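Local atomic coordinates of peptidoglycan DD-endopeptidase ShyB (Vibrio cholerae, PDB entry 2GU1), a protein that cuts peptide cross-links between peptidoglycan strands as a zinc-dependent DD-endopeptidase, probably letting new glycans be inserted as the cell wall expands. Residues 16-19 with 20-24. Sequence-based numbering, arbitrary orientation.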
loop_
_atom_site.group_PDB
_atom_site.type_symbol
_atom_site.label_atom_id
_atom_site.label_comp_id
_atom_site.label_asym_id
_atom_site.label_seq_id
_atom_site.Cartn_x
_atom_site.Cartn_y
_atom_site.Cartn_z
ATOM N N ASP A 16 13.090 6.290 -12.404
ATOM C CA ASP A 16 12.102 7.322 -12.739
ATOM C C ASP A 16 11.181 7.716 -11.589
ATOM O O ASP A 16 10.828 6.892 -10.745
ATOM C CB ASP A 16 11.178 6.872 -13.885
ATOM C CG ASP A 16 11.874 6.799 -15.226
ATOM O OD1 ASP A 16 12.899 7.490 -15.429
ATOM O OD2 ASP A 16 11.367 6.058 -16.092
ATOM N N THR A 17 10.796 8.988 -11.577
ATOM C CA THR A 17 9.836 9.518 -10.608
ATOM C C THR A 17 8.905 10.307 -11.516
ATOM O O THR A 17 9.295 10.670 -12.636
ATOM C CB THR A 17 10.450 10.510 -9.587
ATOM O OG1 THR A 17 11.026 11.621 -10.285
ATOM C CG2 THR A 17 11.500 9.816 -8.719
ATOM N N LEU A 18 7.685 10.563 -11.058
ATOM C CA LEU A 18 6.734 11.318 -11.862
ATOM C C LEU A 18 7.347 12.651 -12.270
ATOM O O LEU A 18 7.207 13.078 -13.410
ATOM C CB LEU A 18 5.437 11.553 -11.077
ATOM C CG LEU A 18 4.225 12.124 -11.828
ATOM C CD1 LEU A 18 4.449 13.562 -12.178
ATOM C CD2 LEU A 18 3.961 11.305 -13.075
ATOM N N SER A 19 8.043 13.307 -11.347
ATOM C CA SER A 19 8.645 14.592 -11.664
ATOM C C SER A 19 9.745 14.474 -12.725
ATOM O O SER A 19 9.906 15.368 -13.553
ATOM C CB SER A 19 9.199 15.255 -10.392
ATOM O OG SER A 19 10.453 14.703 -10.015
ATOM N N GLY A 20 10.499 13.378 -12.698
ATOM C CA GLY A 20 11.560 13.187 -13.675
ATOM C C GLY A 20 10.991 12.905 -15.055
ATOM O O GLY A 20 11.512 13.385 -16.067
ATOM N N ILE A 21 9.916 12.123 -15.097
ATOM C CA ILE A 21 9.265 11.790 -16.356
ATOM C C ILE A 21 8.672 13.049 -16.982
ATOM O O ILE A 21 8.814 13.276 -18.181
ATOM C CB ILE A 21 8.161 10.743 -16.143
ATOM C CG1 ILE A 21 8.802 9.410 -15.765
ATOM C CG2 ILE A 21 7.307 10.593 -17.412
ATOM C CD1 ILE A 21 7.817 8.356 -15.304
ATOM N N PHE A 22 8.024 13.885 -16.175
ATOM C CA PHE A 22 7.452 15.109 -16.712
ATOM C C PHE A 22 8.532 16.014 -17.260
ATOM O O PHE A 22 8.341 16.673 -18.289
ATOM C CB PHE A 22 6.629 15.836 -15.645
ATOM C CG PHE A 22 5.198 15.406 -15.608
ATOM C CD1 PHE A 22 4.846 14.113 -15.975
ATOM C CD2 PHE A 22 4.195 16.285 -15.199
ATOM C CE1 PHE A 22 3.521 13.688 -15.933
ATOM C CE2 PHE A 22 2.864 15.876 -15.153
ATOM C CZ PHE A 22 2.522 14.575 -15.523
ATOM N N ALA A 23 9.679 16.036 -16.582
ATOM C CA ALA A 23 10.791 16.859 -17.028
ATOM C C ALA A 23 11.262 16.377 -18.402
ATOM O O ALA A 23 11.419 17.178 -19.332
ATOM C CB ALA A 23 11.945 16.798 -16.016
ATOM N N GLN A 24 11.464 15.073 -18.558
ATOM C CA GLN A 24 11.939 14.583 -19.847
ATOM C C GLN A 24 10.895 14.648 -20.966
ATOM O O GLN A 24 11.252 14.712 -22.143
ATOM C CB GLN A 24 12.513 13.166 -19.712
ATOM C CG GLN A 24 11.545 12.013 -19.824
ATOM C CD GLN A 24 12.258 10.669 -19.716
ATOM O OE1 GLN A 24 12.594 10.213 -18.623
ATOM N NE2 GLN A 24 12.508 10.039 -20.857
HETATM O O HOH W 1 12.532 10.117 -15.507
#
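Thr17 N-caps helix 18-24 by accepting a hydrogen bond from Gly20, three residues on, at the start of the first helix of the LysM-like domain. The bond from Gly20 N to Thr17 OG1 is 3.0 Å long. A chi1 of 59° tucks OG1 back over the main chain, so that it faces the amide of Gly20 in the first turn.

Regular helix bonds follow. Ile21 N donates to Thr17 O at 2.9 Å, Phe22 N to Leu18 O, and Ala23 N to Ser19 O.

Leu18 and Phe22, one turn apart, meet on the buried side of the helix. Leu18 CD1 stands over the centre of the Phe22 ring, 3.7 Å from its centroid and 6° off the normal, a CH-pi contact. Leu18 CD2 reaches ring atom CE1. Leu32 of helix 29-38 packs on both side chains.

Nearer the start of the helix, Ile21 CD1 touches Asp16 CB at 3.9 Å. The Ile21 side chain runs nearly perpendicular to that of Asp16.

Asp16 OD2 is held by Tyr10 OH and Lys13 N. The other carboxylate oxygen is bridged to Gln24: one water donates to Asp16 OD1 at 2.7 Å and to Gln24 OE1 at 3.1 Å.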